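Local coordinates for protein aminoacyltransferase FemA (Staphylococcus aureus, PDB 1LRZ) that adds glycines 2 and 3 of the pentaglycine interpeptide bridge to the Staphylococcus aureus peptidoglycan precursor, using glycyl-tRNA as donor, at residues 147-152 with 374-379; 28-33 with 38-43; 257-262 with 287-292. All coordinates share one frame; numbering follows the deposited sequence.

Interaction 1: 147-152 with 374-379; sequences KGFDPV and AEDAGV
Phe149 reaches from the loop 147-152 to two carboxylates, those of Glu375 and Asp376, at the start of the segment 374-379. Its CB leaves the backbone pointing toward that segment, and CG lies anti to the carbonyl carbon (chi1 -47°), which turns the ring toward Glu375 and Asp376. Contact begins beyond CG, at one side of the ring, where Phe149 CD1 lies 3.8 Å from Glu375 OE2 and Phe149 CE1 stands equally near that oxygen. At the far end, Phe149 CZ comes to 3.8 Å from Asp376 OD2. The two acids present themselves differently: the Glu375 carboxylate plane is inclined 43° to the ring, whereas that of Asp376 stands almost perpendicular, at 87°. Both oxygens approach obliquely, and no hydrogen bond crosses between the segments. Glu375 gets there with an extended chain, CG anti to its backbone N. Asp376 OD2 has its polar partner elsewhere, in the backbone N of Ser367, whose backbone is also hydrogen-bonded to Gly148, so the residue before Phe149 and the acid at its tip are tied to the same neighbour. Asp376 occupies the N-cap position of helix 377-384 without making a capping bond, and a type I turn from Ala374 to Ala377 leads into that helix. With only 112 Å² buried, the contact is slight: ring C-H groups lie at van der Waals range from carboxylate oxygens, consistent with a weak electrostatic attraction between ring hydrogens and acid oxygens.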
ATOM      1  N   LYS A 147     -16.542   9.702  -5.239  1.00 23.30           N
ATOM      2  CA  LYS A 147     -16.138   9.084  -3.977  1.00 28.52           C
ATOM      3  C   LYS A 147     -16.625   7.641  -3.973  1.00 28.83           C
ATOM      4  O   LYS A 147     -17.526   7.282  -4.738  1.00 28.15           O
ATOM      5  CB  LYS A 147     -16.793   9.793  -2.801  1.00 27.27           C
ATOM      6  CG  LYS A 147     -16.416  11.238  -2.613  1.00 33.17           C
ATOM      7  CD  LYS A 147     -17.273  11.790  -1.483  1.00 38.65           C
ATOM      8  CE  LYS A 147     -16.861  13.184  -1.081  1.00 44.78           C
ATOM      9  NZ  LYS A 147     -17.732  13.635   0.041  1.00 50.92           N
ATOM     10  N   GLY A 148     -16.055   6.825  -3.094  1.00 30.32           N
ATOM     11  CA  GLY A 148     -16.459   5.433  -3.025  1.00 33.10           C
ATOM     12  C   GLY A 148     -15.636   4.680  -4.037  1.00 36.38           C
ATOM     13  O   GLY A 148     -14.940   5.300  -4.835  1.00 37.71           O
ATOM     14  N   PHE A 149     -15.700   3.354  -4.011  1.00 38.69           N
ATOM     15  CA  PHE A 149     -14.927   2.556  -4.948  1.00 40.81           C
ATOM     16  C   PHE A 149     -15.720   2.277  -6.219  1.00 42.51           C
ATOM     17  O   PHE A 149     -16.721   1.560  -6.194  1.00 42.26           O
ATOM     18  CB  PHE A 149     -14.498   1.245  -4.292  1.00 39.40           C
ATOM     19  CG  PHE A 149     -13.910   1.427  -2.926  1.00 42.62           C
ATOM     20  CD1 PHE A 149     -14.661   1.143  -1.789  1.00 44.50           C
ATOM     21  CD2 PHE A 149     -12.617   1.917  -2.770  1.00 42.41           C
ATOM     22  CE1 PHE A 149     -14.132   1.344  -0.513  1.00 44.34           C
ATOM     23  CE2 PHE A 149     -12.078   2.123  -1.498  1.00 43.16           C
ATOM     24  CZ  PHE A 149     -12.839   1.836  -0.368  1.00 43.21           C
ATOM     25  N   ASP A 150     -15.263   2.861  -7.324  1.00 42.09           N
ATOM     26  CA  ASP A 150     -15.898   2.700  -8.625  1.00 40.22           C
ATOM     27  C   ASP A 150     -15.373   1.444  -9.309  1.00 41.11           C
ATOM     28  O   ASP A 150     -14.249   1.009  -9.054  1.00 40.91           O
ATOM     29  CB  ASP A 150     -15.608   3.921  -9.495  1.00 42.08           C
ATOM     30  CG  ASP A 150     -16.311   3.865 -10.834  1.00 42.39           C
ATOM     31  OD1 ASP A 150     -15.904   3.060 -11.701  1.00 40.63           O
ATOM     32  OD2 ASP A 150     -17.281   4.627 -11.011  1.00 44.42           O
ATOM     33  N   PRO A 151     -16.183   0.839 -10.190  1.00 41.90           N
ATOM     34  CA  PRO A 151     -15.730  -0.374 -10.878  1.00 41.09           C
ATOM     35  C   PRO A 151     -14.580  -0.094 -11.843  1.00 39.81           C
ATOM     36  O   PRO A 151     -13.689  -0.922 -12.018  1.00 39.09           O
ATOM     37  CB  PRO A 151     -16.988  -0.845 -11.613  1.00 42.57           C
ATOM     38  CG  PRO A 151     -18.104  -0.290 -10.782  1.00 41.35           C
ATOM     39  CD  PRO A 151     -17.606   1.093 -10.471  1.00 41.49           C
ATOM     40  N   VAL A 152     -14.600   1.085 -12.456  1.00 38.57           N
ATOM     41  CA  VAL A 152     -13.573   1.457 -13.426  1.00 38.95           C
ATOM     42  C   VAL A 152     -12.547   2.467 -12.924  1.00 37.30           C
ATOM     43  O   VAL A 152     -11.341   2.211 -12.965  1.00 39.76           O
ATOM     44  CB  VAL A 152     -14.212   2.045 -14.703  1.00 39.87           C
ATOM     45  CG1 VAL A 152     -13.135   2.344 -15.733  1.00 40.58           C
ATOM     46  CG2 VAL A 152     -15.239   1.079 -15.257  1.00 43.42           C
ATOM     47  N   ALA A 374     -19.840   4.622   6.818  1.00 39.30           N
ATOM     48  CA  ALA A 374     -19.061   4.323   5.627  1.00 36.83           C
ATOM     49  C   ALA A 374     -18.669   2.849   5.582  1.00 34.67           C
ATOM     50  O   ALA A 374     -18.351   2.237   6.600  1.00 30.49           O
ATOM     51  CB  ALA A 374     -17.812   5.199   5.572  1.00 34.71           C
ATOM     52  N   GLU A 375     -18.698   2.291   4.382  1.00 33.20           N
ATOM     53  CA  GLU A 375     -18.343   0.901   4.153  1.00 37.47           C
ATOM     54  C   GLU A 375     -16.957   0.538   4.705  1.00 35.71           C
ATOM     55  O   GLU A 375     -16.755  -0.567   5.216  1.00 36.95           O
ATOM     56  CB  GLU A 375     -18.386   0.636   2.653  1.00 43.12           C
ATOM     57  CG  GLU A 375     -17.962  -0.741   2.222  1.00 52.88           C
ATOM     58  CD  GLU A 375     -17.835  -0.826   0.711  1.00 59.54           C
ATOM     59  OE1 GLU A 375     -18.807  -0.446   0.016  1.00 60.23           O
ATOM     60  OE2 GLU A 375     -16.768  -1.267   0.222  1.00 62.06           O
ATOM     61  N   ASP A 376     -16.010   1.470   4.600  1.00 30.98           N
ATOM     62  CA  ASP A 376     -14.650   1.231   5.074  1.00 28.34           C
ATOM     63  C   ASP A 376     -14.316   1.996   6.362  1.00 27.10           C
ATOM     64  O   ASP A 376     -13.149   2.245   6.655  1.00 25.41           O
ATOM     65  CB  ASP A 376     -13.645   1.593   3.963  1.00 24.28           C
ATOM     66  CG  ASP A 376     -13.654   3.091   3.606  1.00 27.68           C
ATOM     67  OD1 ASP A 376     -14.663   3.779   3.893  1.00 22.38           O
ATOM     68  OD2 ASP A 376     -12.651   3.577   3.029  1.00 21.57           O
ATOM     69  N   ALA A 377     -15.338   2.338   7.141  1.00 25.12           N
ATOM     70  CA  ALA A 377     -15.135   3.093   8.377  1.00 25.80           C
ATOM     71  C   ALA A 377     -14.145   2.477   9.361  1.00 23.84           C
ATOM     72  O   ALA A 377     -13.361   3.195   9.984  1.00 25.92           O
ATOM     73  CB  ALA A 377     -16.480   3.328   9.076  1.00 25.23           C
ATOM     74  N   GLY A 378     -14.177   1.158   9.502  1.00 21.63           N
ATOM     75  CA  GLY A 378     -13.272   0.502  10.431  1.00 23.33           C
ATOM     76  C   GLY A 378     -11.833   0.577   9.967  1.00 24.13           C
ATOM     77  O   GLY A 378     -10.918   0.790  10.766  1.00 20.75           O
ATOM     78  N   VAL A 379     -11.634   0.400   8.665  1.00 24.25           N
ATOM     79  CA  VAL A 379     -10.307   0.449   8.075  1.00 23.21           C
ATOM     80  C   VAL A 379      -9.714   1.851   8.208  1.00 20.54           C
ATOM     81  O   VAL A 379      -8.520   2.017   8.498  1.00 20.73           O
ATOM     82  CB  VAL A 379     -10.363   0.066   6.576  1.00 26.96           C
ATOM     83  CG1 VAL A 379      -8.993   0.194   5.958  1.00 28.76           C
ATOM     84  CG2 VAL A 379     -10.869  -1.349   6.425  1.00 31.55           C
TER

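Interaction 2: 28-33 with 38-43; sequences GHYELK and YETHLV
Lys33 O accepts the backbone N-H of Tyr38 at 2.9 Å from Tyr38 N, with an N-H...O angle of 158° and the donor tilted 27° from the carbonyl plane. The same oxygen sits at the edge of the Tyr38 ring, in its plane. Over one face of that ring lies the Lys33 side chain, bent at chi2 and extended beyond: CD makes a CH-pi contact, and Lys33 NZ stands 4.1 Å from the Tyr38 ring centroid in a cation-pi interaction, displaced toward the hydroxyl end. Farther from the turn, the ring of Tyr30 on the helix receives two strand residues in different ways. Leu42 CD1 sits over the middle of the Tyr30 ring, 3.7 Å from its centroid, while Thr40 CG2 comes to the ring's edge, 3.4 Å from Tyr30 CD1. One water bridges the outer end, 2.9 Å from Tyr30 OH and donating to Thr40 O at 2.8 Å. Thr40 OG1 instead turns back to donate to Tyr38 O, from well above that carbonyl's plane. The segment axes run nearly antiparallel, at 154° and 8.8 Å apart, as helix 27-35 turns back into strand 39-46. The helix side chains also reach strand 52-63, Tyr30 touching Leu57 and Lys33 touching Thr59. Chemically, the turn is closed by one backbone bond and a lysine laid on a tyrosine, whereas the packing farther along is apolar, with one water joining the polar groups at its end.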
ATOM      1  N   GLY A  28       8.114  -2.943 -15.085  1.00 19.00           N
ATOM      2  CA  GLY A  28       7.416  -4.165 -14.730  1.00 18.98           C
ATOM      3  C   GLY A  28       5.948  -4.120 -15.143  1.00 19.91           C
ATOM      4  O   GLY A  28       5.395  -5.123 -15.597  1.00 21.30           O
ATOM      5  N   HIS A  29       5.299  -2.966 -14.994  1.00 19.37           N
ATOM      6  CA  HIS A  29       3.890  -2.874 -15.381  1.00 19.69           C
ATOM      7  C   HIS A  29       3.788  -2.905 -16.908  1.00 19.43           C
ATOM      8  O   HIS A  29       2.842  -3.473 -17.458  1.00 19.77           O
ATOM      9  CB  HIS A  29       3.245  -1.597 -14.833  1.00 21.47           C
ATOM     10  CG  HIS A  29       1.751  -1.598 -14.916  1.00 25.98           C
ATOM     11  ND1 HIS A  29       1.046  -0.782 -15.777  1.00 27.73           N
ATOM     12  CD2 HIS A  29       0.823  -2.316 -14.240  1.00 22.43           C
ATOM     13  CE1 HIS A  29      -0.248  -0.994 -15.624  1.00 24.18           C
ATOM     14  NE2 HIS A  29      -0.410  -1.921 -14.698  1.00 25.55           N
ATOM     15  N   TYR A  30       4.775  -2.305 -17.575  1.00 18.71           N
ATOM     16  CA  TYR A  30       4.840  -2.278 -19.038  1.00 22.14           C
ATOM     17  C   TYR A  30       4.889  -3.709 -19.565  1.00 23.03           C
ATOM     18  O   TYR A  30       4.141  -4.080 -20.477  1.00 22.51           O
ATOM     19  CB  TYR A  30       6.101  -1.538 -19.494  1.00 24.34           C
ATOM     20  CG  TYR A  30       6.404  -1.633 -20.980  1.00 24.51           C
ATOM     21  CD1 TYR A  30       5.547  -1.075 -21.925  1.00 26.27           C
ATOM     22  CD2 TYR A  30       7.581  -2.237 -21.432  1.00 28.71           C
ATOM     23  CE1 TYR A  30       5.847  -1.107 -23.289  1.00 27.89           C
ATOM     24  CE2 TYR A  30       7.899  -2.273 -22.801  1.00 29.58           C
ATOM     25  CZ  TYR A  30       7.025  -1.704 -23.721  1.00 30.55           C
ATOM     26  OH  TYR A  30       7.331  -1.720 -25.066  1.00 30.88           O
ATOM     27  N   GLU A  31       5.782  -4.507 -18.981  1.00 23.93           N
ATOM     28  CA  GLU A  31       5.941  -5.897 -19.388  1.00 24.87           C
ATOM     29  C   GLU A  31       4.701  -6.712 -19.045  1.00 24.20           C
ATOM     30  O   GLU A  31       4.319  -7.618 -19.787  1.00 24.37           O
ATOM     31  CB  GLU A  31       7.190  -6.488 -18.739  1.00 23.33           C
ATOM     32  CG  GLU A  31       8.439  -5.709 -19.099  1.00 31.01           C
ATOM     33  CD  GLU A  31       9.716  -6.418 -18.712  1.00 35.88           C
ATOM     34  OE1 GLU A  31       9.656  -7.308 -17.840  1.00 41.88           O
ATOM     35  OE2 GLU A  31      10.785  -6.080 -19.269  1.00 34.14           O
ATOM     36  N   LEU A  32       4.065  -6.378 -17.927  1.00 24.73           N
ATOM     37  CA  LEU A  32       2.850  -7.066 -17.516  1.00 25.55           C
ATOM     38  C   LEU A  32       1.753  -6.855 -18.567  1.00 27.45           C
ATOM     39  O   LEU A  32       1.163  -7.814 -19.066  1.00 26.85           O
ATOM     40  CB  LEU A  32       2.355  -6.532 -16.170  1.00 24.74           C
ATOM     41  CG  LEU A  32       0.977  -7.054 -15.754  1.00 25.66           C
ATOM     42  CD1 LEU A  32       0.994  -8.570 -15.717  1.00 29.44           C
ATOM     43  CD2 LEU A  32       0.612  -6.508 -14.391  1.00 32.09           C
ATOM     44  N   LYS A  33       1.480  -5.597 -18.897  1.00 25.49           N
ATOM     45  CA  LYS A  33       0.451  -5.283 -19.879  1.00 27.03           C
ATOM     46  C   LYS A  33       0.743  -5.921 -21.238  1.00 27.21           C
ATOM     47  O   LYS A  33      -0.171  -6.417 -21.903  1.00 29.67           O
ATOM     48  CB  LYS A  33       0.306  -3.763 -20.012  1.00 27.37           C
ATOM     49  CG  LYS A  33      -0.341  -3.100 -18.803  1.00 28.25           C
ATOM     50  CD  LYS A  33      -1.773  -3.585 -18.650  1.00 34.00           C
ATOM     51  CE  LYS A  33      -2.533  -2.807 -17.593  1.00 37.49           C
ATOM     52  NZ  LYS A  33      -3.960  -3.253 -17.532  1.00 41.51           N
ATOM     53  N   TYR A  38      -2.079  -6.370 -24.103  1.00 32.76           N
ATOM     54  CA  TYR A  38      -2.547  -5.010 -24.356  1.00 30.45           C
ATOM     55  C   TYR A  38      -1.621  -4.287 -25.323  1.00 27.70           C
ATOM     56  O   TYR A  38      -0.412  -4.531 -25.339  1.00 26.25           O
ATOM     57  CB  TYR A  38      -2.590  -4.171 -23.069  1.00 31.48           C
ATOM     58  CG  TYR A  38      -3.668  -4.555 -22.092  1.00 32.65           C
ATOM     59  CD1 TYR A  38      -3.483  -5.608 -21.204  1.00 32.16           C
ATOM     60  CD2 TYR A  38      -4.879  -3.872 -22.067  1.00 32.78           C
ATOM     61  CE1 TYR A  38      -4.481  -5.978 -20.312  1.00 34.04           C
ATOM     62  CE2 TYR A  38      -5.888  -4.229 -21.181  1.00 37.64           C
ATOM     63  CZ  TYR A  38      -5.682  -5.287 -20.304  1.00 38.13           C
ATOM     64  OH  TYR A  38      -6.678  -5.660 -19.429  1.00 41.58           O
ATOM     65  N   GLU A  39      -2.197  -3.405 -26.133  1.00 22.85           N
ATOM     66  CA  GLU A  39      -1.399  -2.578 -27.013  1.00 24.31           C
ATOM     67  C   GLU A  39      -0.808  -1.603 -25.987  1.00 25.47           C
ATOM     68  O   GLU A  39      -1.555  -0.926 -25.270  1.00 21.68           O
ATOM     69  CB  GLU A  39      -2.280  -1.815 -27.997  1.00 21.57           C
ATOM     70  CG  GLU A  39      -1.482  -0.942 -28.959  1.00 28.32           C
ATOM     71  CD  GLU A  39      -2.366  -0.203 -29.942  1.00 30.04           C
ATOM     72  OE1 GLU A  39      -3.324  -0.835 -30.448  1.00 32.52           O
ATOM     73  OE2 GLU A  39      -2.108   0.996 -30.216  1.00 25.39           O
ATOM     74  N   THR A  40       0.515  -1.527 -25.911  1.00 25.39           N
ATOM     75  CA  THR A  40       1.152  -0.663 -24.922  1.00 26.52           C
ATOM     76  C   THR A  40       2.142   0.323 -25.525  1.00 27.33           C
ATOM     77  O   THR A  40       2.969  -0.043 -26.361  1.00 27.56           O
ATOM     78  CB  THR A  40       1.866  -1.529 -23.854  1.00 27.76           C
ATOM     79  OG1 THR A  40       0.981  -2.577 -23.435  1.00 28.63           O
ATOM     80  CG2 THR A  40       2.236  -0.690 -22.633  1.00 28.86           C
ATOM     81  N   HIS A  41       2.041   1.579 -25.095  1.00 24.80           N
ATOM     82  CA  HIS A  41       2.917   2.643 -25.583  1.00 23.01           C
ATOM     83  C   HIS A  41       3.699   3.315 -24.460  1.00 22.29           C
ATOM     84  O   HIS A  41       3.189   3.497 -23.343  1.00 20.38           O
ATOM     85  CB  HIS A  41       2.116   3.745 -26.278  1.00 21.95           C
ATOM     86  CG  HIS A  41       1.349   3.292 -27.481  1.00 24.91           C
ATOM     87  ND1 HIS A  41       0.339   2.355 -27.414  1.00 28.35           N
ATOM     88  CD2 HIS A  41       1.381   3.718 -28.765  1.00 22.25           C
ATOM     89  CE1 HIS A  41      -0.223   2.232 -28.603  1.00 26.01           C
ATOM     90  NE2 HIS A  41       0.390   3.049 -29.441  1.00 24.72           N
ATOM     91  N   LEU A  42       4.939   3.684 -24.770  1.00 19.75           N
ATOM     92  CA  LEU A  42       5.784   4.403 -23.827  1.00 22.22           C
ATOM     93  C   LEU A  42       6.115   5.711 -24.531  1.00 23.29           C
ATOM     94  O   LEU A  42       6.877   5.729 -25.505  1.00 23.45           O
ATOM     95  CB  LEU A  42       7.066   3.628 -23.517  1.00 20.47           C
ATOM     96  CG  LEU A  42       6.920   2.281 -22.795  1.00 21.56           C
ATOM     97  CD1 LEU A  42       8.310   1.691 -22.566  1.00 18.56           C
ATOM     98  CD2 LEU A  42       6.189   2.469 -21.475  1.00 17.19           C
ATOM     99  N   VAL A  43       5.517   6.799 -24.054  1.00 21.13           N
ATOM    100  CA  VAL A  43       5.739   8.106 -24.648  1.00 17.52           C
ATOM    101  C   VAL A  43       6.351   9.054 -23.619  1.00 20.56           C
ATOM    102  O   VAL A  43       6.364   8.757 -22.419  1.00 16.82           O
ATOM    103  CB  VAL A  43       4.405   8.704 -25.201  1.00 18.53           C
ATOM    104  CG1 VAL A  43       3.808   7.763 -26.247  1.00 14.92           C
ATOM    105  CG2 VAL A  43       3.409   8.930 -24.066  1.00 14.58           C
TER
HETATM  106  O   HOH W   1       5.684  -0.252 -27.017  1.00 36.97           O

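Interaction 3: 257-262 with 287-292; sequences DILNKD and QQQLDA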
ATOM      1  N   ASP A 257      11.640 -21.796  32.207  1.00 35.74           N
ATOM      2  CA  ASP A 257      12.789 -22.228  32.991  1.00 38.84           C
ATOM      3  C   ASP A 257      13.284 -21.067  33.839  1.00 39.26           C
ATOM      4  O   ASP A 257      13.536 -21.226  35.034  1.00 38.56           O
ATOM      5  CB  ASP A 257      13.925 -22.712  32.088  1.00 41.60           C
ATOM      6  CG  ASP A 257      13.563 -23.962  31.316  1.00 45.41           C
ATOM      7  OD1 ASP A 257      12.796 -24.791  31.854  1.00 46.22           O
ATOM      8  OD2 ASP A 257      14.058 -24.121  30.175  1.00 49.83           O
ATOM      9  N   ILE A 258      13.420 -19.898  33.219  1.00 37.71           N
ATOM     10  CA  ILE A 258      13.880 -18.717  33.939  1.00 37.66           C
ATOM     11  C   ILE A 258      12.931 -18.350  35.087  1.00 37.19           C
ATOM     12  O   ILE A 258      13.379 -18.040  36.192  1.00 37.58           O
ATOM     13  CB  ILE A 258      14.034 -17.518  32.990  1.00 38.53           C
ATOM     14  CG1 ILE A 258      15.191 -17.785  32.022  1.00 39.45           C
ATOM     15  CG2 ILE A 258      14.261 -16.243  33.789  1.00 37.80           C
ATOM     16  CD1 ILE A 258      15.472 -16.644  31.064  1.00 40.23           C
ATOM     17  N   LEU A 259      11.626 -18.385  34.829  1.00 33.26           N
ATOM     18  CA  LEU A 259      10.652 -18.069  35.867  1.00 30.62           C
ATOM     19  C   LEU A 259      10.784 -19.050  37.038  1.00 30.31           C
ATOM     20  O   LEU A 259      10.706 -18.653  38.206  1.00 27.07           O
ATOM     21  CB  LEU A 259       9.224 -18.142  35.307  1.00 28.32           C
ATOM     22  CG  LEU A 259       8.771 -16.996  34.398  1.00 28.70           C
ATOM     23  CD1 LEU A 259       7.392 -17.303  33.832  1.00 26.72           C
ATOM     24  CD2 LEU A 259       8.757 -15.692  35.190  1.00 29.48           C
ATOM     25  N   ASN A 260      10.971 -20.329  36.721  1.00 31.24           N
ATOM     26  CA  ASN A 260      11.105 -21.353  37.757  1.00 35.08           C
ATOM     27  C   ASN A 260      12.331 -21.116  38.630  1.00 35.31           C
ATOM     28  O   ASN A 260      12.273 -21.277  39.853  1.00 32.95           O
ATOM     29  CB  ASN A 260      11.167 -22.756  37.137  1.00 35.18           C
ATOM     30  CG  ASN A 260       9.785 -23.322  36.836  1.00 37.45           C
ATOM     31  OD1 ASN A 260       8.861 -23.199  37.644  1.00 38.14           O
ATOM     32  ND2 ASN A 260       9.641 -23.955  35.678  1.00 37.02           N
ATOM     33  N   LYS A 261      13.431 -20.726  37.995  1.00 36.33           N
ATOM     34  CA  LYS A 261      14.666 -20.451  38.712  1.00 40.46           C
ATOM     35  C   LYS A 261      14.475 -19.251  39.634  1.00 41.04           C
ATOM     36  O   LYS A 261      14.933 -19.257  40.780  1.00 41.17           O
ATOM     37  CB  LYS A 261      15.799 -20.173  37.725  1.00 42.31           C
ATOM     38  CG  LYS A 261      17.142 -19.939  38.391  1.00 49.19           C
ATOM     39  CD  LYS A 261      18.253 -19.759  37.367  1.00 53.71           C
ATOM     40  CE  LYS A 261      19.589 -19.495  38.051  1.00 56.46           C
ATOM     41  NZ  LYS A 261      20.684 -19.299  37.057  1.00 60.15           N
ATOM     42  N   ASP A 262      13.803 -18.215  39.140  1.00 40.83           N
ATOM     43  CA  ASP A 262      13.566 -17.039  39.968  1.00 38.84           C
ATOM     44  C   ASP A 262      12.607 -17.382  41.098  1.00 35.89           C
ATOM     45  O   ASP A 262      12.764 -16.907  42.222  1.00 34.83           O
ATOM     46  CB  ASP A 262      13.007 -15.885  39.133  1.00 42.41           C
ATOM     47  CG  ASP A 262      14.048 -15.282  38.209  1.00 48.77           C
ATOM     48  OD1 ASP A 262      15.193 -15.061  38.669  1.00 53.67           O
ATOM     49  OD2 ASP A 262      13.728 -15.020  37.029  1.00 50.76           O
ATOM     50  N   GLN A 287       4.560 -16.700  40.476  1.00 22.87           N
ATOM     51  CA  GLN A 287       3.621 -17.799  40.312  1.00 22.89           C
ATOM     52  C   GLN A 287       2.561 -17.426  39.283  1.00 23.81           C
ATOM     53  O   GLN A 287       2.169 -18.241  38.447  1.00 19.14           O
ATOM     54  CB  GLN A 287       2.941 -18.129  41.639  1.00 26.15           C
ATOM     55  CG  GLN A 287       2.083 -19.383  41.571  1.00 26.98           C
ATOM     56  CD  GLN A 287       2.869 -20.580  41.048  1.00 32.07           C
ATOM     57  OE1 GLN A 287       2.565 -21.132  39.983  1.00 32.77           O
ATOM     58  NE2 GLN A 287       3.895 -20.973  41.789  1.00 27.45           N
ATOM     59  N   GLN A 288       2.101 -16.182  39.348  1.00 23.43           N
ATOM     60  CA  GLN A 288       1.087 -15.706  38.419  1.00 23.59           C
ATOM     61  C   GLN A 288       1.610 -15.759  36.982  1.00 22.62           C
ATOM     62  O   GLN A 288       0.890 -16.170  36.067  1.00 20.58           O
ATOM     63  CB  GLN A 288       0.678 -14.279  38.793  1.00 26.92           C
ATOM     64  CG  GLN A 288      -0.623 -13.825  38.180  1.00 25.29           C
ATOM     65  CD  GLN A 288      -1.103 -12.509  38.768  1.00 29.96           C
ATOM     66  OE1 GLN A 288      -2.305 -12.274  38.877  1.00 31.83           O
ATOM     67  NE2 GLN A 288      -0.165 -11.642  39.144  1.00 22.14           N
ATOM     68  N   GLN A 289       2.861 -15.346  36.784  1.00 23.16           N
ATOM     69  CA  GLN A 289       3.458 -15.372  35.453  1.00 25.19           C
ATOM     70  C   GLN A 289       3.610 -16.818  34.982  1.00 24.57           C
ATOM     71  O   GLN A 289       3.429 -17.112  33.805  1.00 21.93           O
ATOM     72  CB  GLN A 289       4.826 -14.697  35.459  1.00 24.40           C
ATOM     73  CG  GLN A 289       4.798 -13.222  35.780  1.00 28.58           C
ATOM     74  CD  GLN A 289       6.196 -12.644  35.850  1.00 30.69           C
ATOM     75  OE1 GLN A 289       6.900 -12.575  34.846  1.00 36.68           O
ATOM     76  NE2 GLN A 289       6.611 -12.241  37.040  1.00 34.56           N
ATOM     77  N   LEU A 290       3.946 -17.719  35.903  1.00 25.11           N
ATOM     78  CA  LEU A 290       4.091 -19.122  35.540  1.00 25.49           C
ATOM     79  C   LEU A 290       2.755 -19.675  35.056  1.00 24.60           C
ATOM     80  O   LEU A 290       2.704 -20.407  34.074  1.00 25.15           O
ATOM     81  CB  LEU A 290       4.605 -19.948  36.729  1.00 21.59           C
ATOM     82  CG  LEU A 290       6.123 -19.885  36.948  1.00 25.94           C
ATOM     83  CD1 LEU A 290       6.471 -20.397  38.338  1.00 27.24           C
ATOM     84  CD2 LEU A 290       6.836 -20.709  35.872  1.00 22.76           C
ATOM     85  N   ASP A 291       1.667 -19.320  35.733  1.00 25.74           N
ATOM     86  CA  ASP A 291       0.352 -19.820  35.324  1.00 24.98           C
ATOM     87  C   ASP A 291      -0.028 -19.272  33.952  1.00 23.93           C
ATOM     88  O   ASP A 291      -0.594 -19.981  33.117  1.00 25.53           O
ATOM     89  CB  ASP A 291      -0.713 -19.456  36.366  1.00 25.18           C
ATOM     90  CG  ASP A 291      -0.441 -20.104  37.723  1.00 30.18           C
ATOM     91  OD1 ASP A 291       0.363 -21.064  37.776  1.00 28.15           O
ATOM     92  OD2 ASP A 291      -1.033 -19.665  38.734  1.00 29.24           O
ATOM     93  N   ALA A 292       0.290 -18.012  33.705  1.00 21.95           N
ATOM     94  CA  ALA A 292      -0.024 -17.433  32.409  1.00 22.23           C
ATOM     95  C   ALA A 292       0.849 -18.129  31.350  1.00 22.18           C
ATOM     96  O   ALA A 292       0.391 -18.446  30.255  1.00 22.90           O
ATOM     97  CB  ALA A 292       0.251 -15.938  32.430  1.00 19.08           C
TER
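Leu259 and Leu290 form the nearest CA pair across the two segments, 6.7 Å apart. Leu290 starts with CG anti to its carbonyl carbon (chi1 -81°), a setting that brings its branches across to the facing helix although its CB leaves at an angle to it. Leu290 CD2 then packs against Leu259 CB at 3.6 Å. The same methyl lies 3.7 Å from Asn260 OD1, and Leu290 CD1 is just as near that oxygen, so the amide oxygen of Asn260 rests beside both branches of the leucine. The side chains of Asn260 and Leu290 cross at roughly a right angle. Leu259, with chi1 -74° and CD1 continuing the chain in an extended course, sends its two methyls to Gln289 instead: CD1 lies 4.0 Å from Gln289 O, over the backbone, while Leu259 CD2 stands 3.6 Å from Gln289 OE1. The Gln289 chain, extended beyond CG, crosses Leu259 at about a right angle, its CB near both methyls and its OE1 near CD2; its NE2 makes a weak hydrogen bond to Asn285 O. No hydrogen bond joins the two segments, but Arg256 NH1, one residue before the first of them, bonds to Leu290 O. Leu263 and Leu286 extend the apolar seam. The axes of the two short segments lie 9.8 Å apart and cross at -157°, as in an antiparallel pair; they belong to the two-helix coiled-coil arm, helices 245-272 and 277-307, that projects from the globular part of FemA.

In the fold
From the N terminus, interaction 2 closes first: four residues separate its two segments, the first two of them still in helix 27-35, and the chain then enters strand 39-46, a member of the mixed sheet with strand 2-5 at one margin. Interaction 1 opens later, at residues 147-152 between strands 141-142 and 157-162, and closes only at 374-379, on the approach to helix 377-384, after 221 intervening residues. Inside that large loop interaction 3 is nested, pairing helices 245-272 and 277-307 well back from the turn that joins them. Interaction 2 is in series with both. The centres of interactions 2 and 3 lie about 60 Å apart, on opposite sides of the chain's centre.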